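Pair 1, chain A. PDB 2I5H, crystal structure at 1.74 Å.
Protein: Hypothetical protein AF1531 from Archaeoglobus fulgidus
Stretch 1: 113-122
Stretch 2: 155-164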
# COMPACT_ATOMS: atom_id res chain seq x y z
N ASP A 113 -5.83 -9.27 3.28
CA ASP A 113 -5.06 -10.36 2.72
C ASP A 113 -3.94 -10.70 3.70
O ASP A 113 -2.77 -10.85 3.32
CB ASP A 113 -4.50 -9.94 1.36
CG ASP A 113 -3.73 -11.04 0.67
OD1 ASP A 113 -4.18 -12.21 0.71
OD2 ASP A 113 -2.67 -10.74 0.08
N GLU A 114 -4.32 -10.82 4.97
CA GLU A 114 -3.39 -11.13 6.05
C GLU A 114 -2.55 -12.35 5.73
O GLU A 114 -1.34 -12.37 5.96
CB GLU A 114 -4.18 -11.35 7.34
CG GLU A 114 -3.32 -11.53 8.58
CD GLU A 114 -4.14 -11.71 9.84
OE1 GLU A 114 -4.94 -10.81 10.17
OE2 GLU A 114 -3.99 -12.75 10.51
N LYS A 115 -3.21 -13.38 5.19
CA LYS A 115 -2.54 -14.63 4.83
C LYS A 115 -1.22 -14.42 4.09
O LYS A 115 -0.20 -14.98 4.47
CB LYS A 115 -3.48 -15.48 3.97
CG LYS A 115 -2.90 -16.81 3.53
CD LYS A 115 -2.61 -17.70 4.73
CE LYS A 115 -2.06 -19.05 4.29
NZ LYS A 115 -1.76 -19.94 5.45
N LYS A 116 -1.26 -13.61 3.03
CA LYS A 116 -0.07 -13.34 2.23
C LYS A 116 1.07 -12.65 2.96
O LYS A 116 2.24 -12.94 2.69
CB LYS A 116 -0.46 -12.52 0.99
CG LYS A 116 -1.31 -13.28 -0.02
CD LYS A 116 -0.55 -14.45 -0.63
CE LYS A 116 0.68 -13.97 -1.40
NZ LYS A 116 1.50 -15.10 -1.91
N TYR A 117 0.76 -11.75 3.89
CA TYR A 117 1.80 -11.05 4.62
C TYR A 117 2.29 -11.78 5.86
O TYR A 117 3.48 -11.75 6.17
CB TYR A 117 1.34 -9.63 4.97
CG TYR A 117 1.06 -8.82 3.73
CD1 TYR A 117 -0.19 -8.83 3.13
CD2 TYR A 117 2.09 -8.12 3.10
CE1 TYR A 117 -0.42 -8.17 1.92
CE2 TYR A 117 1.88 -7.47 1.89
CZ TYR A 117 0.62 -7.50 1.31
OH TYR A 117 0.42 -6.88 0.10
N VAL A 118 1.38 -12.44 6.58
CA VAL A 118 1.79 -13.20 7.75
C VAL A 118 2.68 -14.32 7.24
O VAL A 118 3.45 -14.92 7.98
CB VAL A 118 0.59 -13.81 8.50
CG1 VAL A 118 -0.24 -12.72 9.14
CG2 VAL A 118 -0.26 -14.63 7.54
N ASP A 119 2.56 -14.59 5.94
CA ASP A 119 3.34 -15.62 5.28
C ASP A 119 4.78 -15.12 5.12
O ASP A 119 5.73 -15.90 5.17
CB ASP A 119 2.75 -15.94 3.91
CG ASP A 119 3.17 -17.30 3.39
OD1 ASP A 119 4.39 -17.59 3.38
OD2 ASP A 119 2.29 -18.08 2.98
N PHE A 120 4.92 -13.81 4.92
CA PHE A 120 6.23 -13.20 4.76
C PHE A 120 7.08 -13.43 6.01
O PHE A 120 8.27 -13.73 5.91
CB PHE A 120 6.10 -11.69 4.53
CG PHE A 120 7.41 -10.94 4.65
CD1 PHE A 120 8.42 -11.12 3.71
CD2 PHE A 120 7.64 -10.09 5.72
CE1 PHE A 120 9.64 -10.47 3.84
CE2 PHE A 120 8.86 -9.43 5.86
CZ PHE A 120 9.86 -9.62 4.92
N PHE A 121 6.46 -13.28 7.18
CA PHE A 121 7.16 -13.48 8.44
C PHE A 121 7.62 -14.92 8.61
O PHE A 121 8.81 -15.18 8.79
CB PHE A 121 6.27 -13.09 9.62
CG PHE A 121 6.06 -11.62 9.75
CD1 PHE A 121 5.26 -10.92 8.85
CD2 PHE A 121 6.67 -10.91 10.79
CE1 PHE A 121 5.07 -9.55 8.97
CE2 PHE A 121 6.49 -9.54 10.92
CZ PHE A 121 5.69 -8.85 10.01
N ASN A 122 6.68 -15.86 8.55
CA ASN A 122 7.00 -17.27 8.70
C ASN A 122 7.17 -17.92 7.33
O ASN A 122 7.90 -17.42 6.47
CB ASN A 122 5.90 -17.99 9.49
CG ASN A 122 4.59 -18.04 8.75
OD1 ASN A 122 4.42 -17.40 7.71
ND2 ASN A 122 3.64 -18.80 9.28
N ARG A 155 6.34 -22.81 16.28
CA ARG A 155 5.21 -23.02 15.38
C ARG A 155 5.05 -21.80 14.48
O ARG A 155 5.14 -20.66 14.94
CB ARG A 155 3.94 -23.25 16.19
N PRO A 156 4.80 -22.02 13.18
CA PRO A 156 4.63 -20.90 12.26
C PRO A 156 3.47 -20.01 12.70
O PRO A 156 2.46 -20.50 13.20
CB PRO A 156 4.38 -21.58 10.92
CG PRO A 156 3.68 -22.85 11.33
CD PRO A 156 4.51 -23.30 12.51
N PHE A 157 3.63 -18.70 12.52
CA PHE A 157 2.58 -17.76 12.91
C PHE A 157 1.32 -18.02 12.09
O PHE A 157 1.39 -18.34 10.90
CB PHE A 157 3.04 -16.32 12.71
CG PHE A 157 4.39 -16.03 13.30
CD1 PHE A 157 5.54 -16.18 12.55
CD2 PHE A 157 4.50 -15.59 14.63
CE1 PHE A 157 6.79 -15.90 13.09
CE2 PHE A 157 5.75 -15.31 15.18
CZ PHE A 157 6.90 -15.46 14.42
N GLU A 158 0.16 -17.87 12.73
CA GLU A 158 -1.11 -18.09 12.05
C GLU A 158 -1.86 -16.79 11.81
O GLU A 158 -2.98 -16.81 11.29
CB GLU A 158 -1.97 -19.05 12.87
N SER A 159 -1.25 -15.67 12.17
CA SER A 159 -1.88 -14.36 11.99
C SER A 159 -1.02 -13.21 12.50
O SER A 159 0.12 -13.40 12.92
CB SER A 159 -3.23 -14.34 12.71
OG SER A 159 -3.05 -14.68 14.08
N PHE A 160 -1.59 -12.01 12.47
CA PHE A 160 -0.90 -10.81 12.93
C PHE A 160 -0.95 -10.73 14.45
O PHE A 160 0.05 -10.45 15.10
CB PHE A 160 -1.55 -9.56 12.32
N GLU A 161 -2.14 -10.98 15.00
CA GLU A 161 -2.33 -10.96 16.44
C GLU A 161 -1.42 -12.01 17.06
O GLU A 161 -0.87 -11.83 18.15
CB GLU A 161 -3.80 -11.26 16.77
CG GLU A 161 -4.18 -11.18 18.25
CD GLU A 161 -3.99 -9.80 18.83
OE1 GLU A 161 -4.48 -8.81 18.23
OE2 GLU A 161 -3.37 -9.69 19.91
N ASP A 162 -1.24 -13.12 16.34
CA ASP A 162 -0.39 -14.21 16.78
C ASP A 162 1.07 -13.76 16.86
O ASP A 162 1.82 -14.21 17.72
CB ASP A 162 -0.51 -15.40 15.82
CG ASP A 162 0.35 -16.58 16.22
OD1 ASP A 162 0.16 -17.10 17.34
OD2 ASP A 162 1.22 -16.98 15.42
N ILE A 163 1.45 -12.86 15.95
CA ILE A 163 2.81 -12.34 15.91
C ILE A 163 3.04 -11.33 17.04
O ILE A 163 4.08 -11.35 17.70
CB ILE A 163 3.10 -11.64 14.56
CG1 ILE A 163 3.08 -12.66 13.43
CG2 ILE A 163 4.45 -10.93 14.62
CD1 ILE A 163 3.38 -12.08 12.06
N ALA A 164 2.07 -10.45 17.24
CA ALA A 164 2.16 -9.43 18.28
C ALA A 164 2.10 -10.03 19.68
O ALA A 164 2.59 -9.42 20.64
CB ALA A 164 1.03 -8.41 18.11

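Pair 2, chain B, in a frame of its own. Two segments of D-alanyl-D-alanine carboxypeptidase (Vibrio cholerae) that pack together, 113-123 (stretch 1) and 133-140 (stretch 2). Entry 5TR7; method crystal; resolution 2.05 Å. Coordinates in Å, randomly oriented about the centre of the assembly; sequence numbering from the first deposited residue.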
# COMPACT_ATOMS: atom_id res chain seq x y z
N THR B 113 -16.45 -13.45 0.51
CA THR B 113 -15.50 -14.13 1.38
C THR B 113 -14.12 -13.62 1.08
O THR B 113 -13.84 -13.17 -0.05
CB THR B 113 -15.45 -15.62 1.06
OG1 THR B 113 -14.97 -15.75 -0.28
CG2 THR B 113 -16.82 -16.28 1.20
N GLU B 114 -13.21 -13.74 2.06
CA GLU B 114 -11.87 -13.30 1.83
C GLU B 114 -11.24 -14.01 0.65
O GLU B 114 -10.54 -13.36 -0.14
CB GLU B 114 -10.95 -13.36 3.07
CG GLU B 114 -9.64 -12.52 2.87
CD GLU B 114 -8.76 -12.47 4.11
OE1 GLU B 114 -7.75 -11.71 4.16
OE2 GLU B 114 -9.07 -13.18 5.08
N ASP B 115 -11.50 -15.30 0.49
CA ASP B 115 -10.91 -16.09 -0.59
C ASP B 115 -11.27 -15.56 -1.96
O ASP B 115 -10.40 -15.44 -2.82
CB ASP B 115 -11.30 -17.57 -0.49
CG ASP B 115 -10.67 -18.28 0.70
OD1 ASP B 115 -9.66 -17.80 1.27
OD2 ASP B 115 -11.18 -19.36 1.04
N ALA B 116 -12.54 -15.28 -2.19
CA ALA B 116 -12.94 -14.75 -3.49
C ALA B 116 -12.31 -13.40 -3.69
O ALA B 116 -11.88 -13.07 -4.77
CB ALA B 116 -14.45 -14.68 -3.59
N PHE B 117 -12.19 -12.61 -2.63
CA PHE B 117 -11.55 -11.26 -2.78
C PHE B 117 -10.12 -11.45 -3.24
O PHE B 117 -9.67 -10.76 -4.15
CB PHE B 117 -11.62 -10.43 -1.52
CG PHE B 117 -11.07 -9.04 -1.67
CD1 PHE B 117 -11.84 -8.03 -2.18
CD2 PHE B 117 -9.75 -8.74 -1.30
CE1 PHE B 117 -11.33 -6.72 -2.31
CE2 PHE B 117 -9.23 -7.48 -1.46
CZ PHE B 117 -10.04 -6.45 -1.92
N VAL B 118 -9.47 -12.46 -2.70
CA VAL B 118 -8.09 -12.82 -3.10
C VAL B 118 -8.06 -13.22 -4.60
O VAL B 118 -7.13 -12.88 -5.32
CB VAL B 118 -7.48 -13.87 -2.18
CG1 VAL B 118 -6.12 -14.25 -2.68
CG2 VAL B 118 -7.31 -13.35 -0.76
N ASP B 119 -9.07 -13.92 -5.07
CA ASP B 119 -9.15 -14.23 -6.53
C ASP B 119 -9.13 -12.91 -7.31
O ASP B 119 -8.36 -12.75 -8.25
CB ASP B 119 -10.44 -15.02 -6.89
CG ASP B 119 -10.46 -16.43 -6.30
OD1 ASP B 119 -9.39 -16.89 -5.86
OD2 ASP B 119 -11.52 -17.14 -6.35
N LEU B 120 -9.96 -11.95 -6.95
CA LEU B 120 -9.90 -10.66 -7.67
C LEU B 120 -8.51 -10.00 -7.53
O LEU B 120 -7.99 -9.45 -8.52
CB LEU B 120 -10.89 -9.64 -7.14
CG LEU B 120 -12.35 -10.06 -7.17
CD1 LEU B 120 -13.09 -8.95 -6.44
CD2 LEU B 120 -12.87 -10.31 -8.58
N MET B 121 -7.88 -10.08 -6.34
CA MET B 121 -6.57 -9.49 -6.18
C MET B 121 -5.58 -10.04 -7.18
O MET B 121 -4.90 -9.28 -7.84
CB MET B 121 -5.99 -9.68 -4.77
CG MET B 121 -6.76 -9.05 -3.61
SD MET B 121 -6.20 -9.59 -1.96
CE MET B 121 -4.70 -8.65 -1.77
N ASN B 122 -5.48 -11.35 -7.31
CA ASN B 122 -4.54 -11.97 -8.26
C ASN B 122 -4.94 -11.75 -9.69
O ASN B 122 -4.06 -11.72 -10.57
CB ASN B 122 -4.37 -13.48 -7.99
CG ASN B 122 -3.70 -13.74 -6.63
OD1 ASN B 122 -2.64 -13.16 -6.31
ND2 ASN B 122 -4.33 -14.58 -5.80
N ALA B 123 -6.22 -11.67 -10.00
CA ALA B 123 -6.60 -11.40 -11.40
C ALA B 123 -6.15 -9.97 -11.73
O ALA B 123 -5.57 -9.71 -12.79
CB ALA B 123 -8.10 -11.55 -11.62
N SER B 133 4.18 -11.85 -8.45
CA SER B 133 3.42 -11.60 -7.26
C SER B 133 2.28 -12.58 -7.09
O SER B 133 1.70 -13.01 -8.07
CB SER B 133 2.86 -10.17 -7.31
OG SER B 133 3.91 -9.20 -7.38
N HIS B 134 1.99 -12.95 -5.86
CA HIS B 134 0.84 -13.79 -5.59
C HIS B 134 0.33 -13.49 -4.18
O HIS B 134 1.08 -13.45 -3.24
CB HIS B 134 1.16 -15.27 -5.74
CG HIS B 134 -0.06 -16.14 -5.66
ND1 HIS B 134 -0.43 -16.80 -4.52
CD2 HIS B 134 -1.00 -16.40 -6.58
CE1 HIS B 134 -1.56 -17.45 -4.74
NE2 HIS B 134 -1.92 -17.23 -5.99
N PHE B 135 -0.97 -13.29 -4.06
CA PHE B 135 -1.58 -13.00 -2.79
C PHE B 135 -2.43 -14.15 -2.25
O PHE B 135 -3.06 -14.88 -3.04
CB PHE B 135 -2.39 -11.72 -2.93
CG PHE B 135 -1.58 -10.56 -3.46
CD1 PHE B 135 -0.75 -9.84 -2.64
CD2 PHE B 135 -1.62 -10.22 -4.81
CE1 PHE B 135 0.02 -8.78 -3.13
CE2 PHE B 135 -0.91 -9.16 -5.30
CZ PHE B 135 -0.08 -8.42 -4.47
N THR B 136 -2.43 -14.30 -0.92
CA THR B 136 -3.23 -15.31 -0.22
C THR B 136 -4.27 -14.71 0.73
O THR B 136 -5.11 -15.41 1.25
CB THR B 136 -2.36 -16.28 0.56
OG1 THR B 136 -1.56 -15.54 1.50
CG2 THR B 136 -1.49 -17.09 -0.43
N ASN B 137 -4.22 -13.42 0.99
CA ASN B 137 -5.19 -12.82 1.85
C ASN B 137 -5.24 -11.31 1.53
O ASN B 137 -4.40 -10.82 0.80
CB ASN B 137 -4.78 -13.11 3.29
CG ASN B 137 -3.50 -12.45 3.66
OD1 ASN B 137 -3.29 -11.25 3.42
ND2 ASN B 137 -2.63 -13.20 4.26
N SER B 138 -6.20 -10.59 2.12
CA SER B 138 -6.39 -9.18 1.88
C SER B 138 -5.54 -8.22 2.74
O SER B 138 -5.61 -6.98 2.54
CB SER B 138 -7.83 -8.85 2.13
OG SER B 138 -8.18 -9.14 3.50
N HIS B 139 -4.72 -8.74 3.67
CA HIS B 139 -3.98 -7.81 4.56
C HIS B 139 -2.47 -7.91 4.60
O HIS B 139 -1.83 -6.93 5.00
CB HIS B 139 -4.54 -7.92 5.98
CG HIS B 139 -4.76 -9.34 6.39
ND1 HIS B 139 -3.72 -10.17 6.69
CD2 HIS B 139 -5.88 -10.07 6.51
CE1 HIS B 139 -4.19 -11.37 7.01
NE2 HIS B 139 -5.51 -11.33 6.91
N GLY B 140 -1.90 -9.05 4.19
CA GLY B 140 -0.47 -9.22 4.19
C GLY B 140 0.18 -10.11 5.27
O GLY B 140 1.36 -10.36 5.21
O HOH W 1 -7.81 -12.99 7.28

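The sharpest difference lies after the point where the second stretch passes the middle of the helix. In pair 1 the chain turns into a helix, 160-164, which runs at 32° to helix 114-121 with the axes 10.6 Å apart at closest approach. In pair 2 stretch 2 forms no regular helix or strand. There B:Asn137 OD1 accepts from B:His139 N at 2.9 Å and from B:Gly140 N at 2.7 Å. The matched residue in pair 1, A:Ser159, does a related job as the N-cap of its helix, its OG accepting from A:Asp162 N at 3.3 Å.

The shared geometry is a helix with a non-helical segment against it, extended at A:Phe157 and B:Phe135 and bent at A:Glu158 and B:Thr136. Fourteen central residues superpose with an RMSD of 0.9 Å. All ten positions of A:Asp113 to A:Asn122 match B:Thr113 to B:Asn122, and A:Pro156 to A:Asp162 match B:His134 to B:Gly140. The register agrees at the centre, where the CA atoms of A:Val118 and A:Ser159 are 5.7 Å apart, as are those of B:Val118 and B:Asn137.

Three residues that touch stretch 2 are the same in both pairs: A:Glu114 and B:Glu114, A:Val118 and B:Val118, A:Asn122 and B:Asn122. Each glutamate reaches the start of the turn in stretch 2. B:Glu114 OE1 accepts two hydrogen bonds from one residue, from B:Ser138 N at 2.8 Å and from B:Ser138 OG at 2.7 Å. A water adds to this grip, donating to B:Glu114 OE2 at 2.5 Å and lying 2.9 Å from B:His139 NE2. In pair 1 the matched residue is A:Phe160, which has no hydroxyl to offer. Its backbone alone serves: A:Phe160 N gives A:Glu114 OE2 a weak hydrogen bond of 3.2 Å.

The valines lie against backbone. A:Val118 CG1 is 3.5 Å from A:Ser159 C, and B:Val118 CG2 is 3.4 Å from B:Asn137 CA. Their rotamers differ, m in pair 1 and t in pair 2.

At the far end, B:Asn122 binds the backbone of B:Phe135 twice. B:Asn122 OD1 accepts from B:Phe135 N at 2.8 Å, and B:Asn122 ND2 donates to B:Phe135 O at 3.1 Å. Both bonds are nearly straight, so the amide pairs with the strand-like backbone much as another strand would. A:Asn122 sits in the same place beside A:Phe157, with its CB at the edge of the A:Phe157 ring, 3.6 Å from CD1.

The apolar filling differs at A:Phe121 and B:Met121. The aromatic ring of A:Phe121 receives A:Ile163 from the second helix over one face, with A:Ile163 CD1 3.8 Å from the ring centroid. A:Phe121 CB is also 4.3 Å from A:Phe157 CD1. In pair 2 the flexible B:Met121 packs on stretch 2: B:Met121 CE is 4.0 Å from B:Phe135 CB and 3.4 Å from B:Asn137 O. The matched phenylalanines A:Phe157 and B:Phe135 are both buried and point toward the helix.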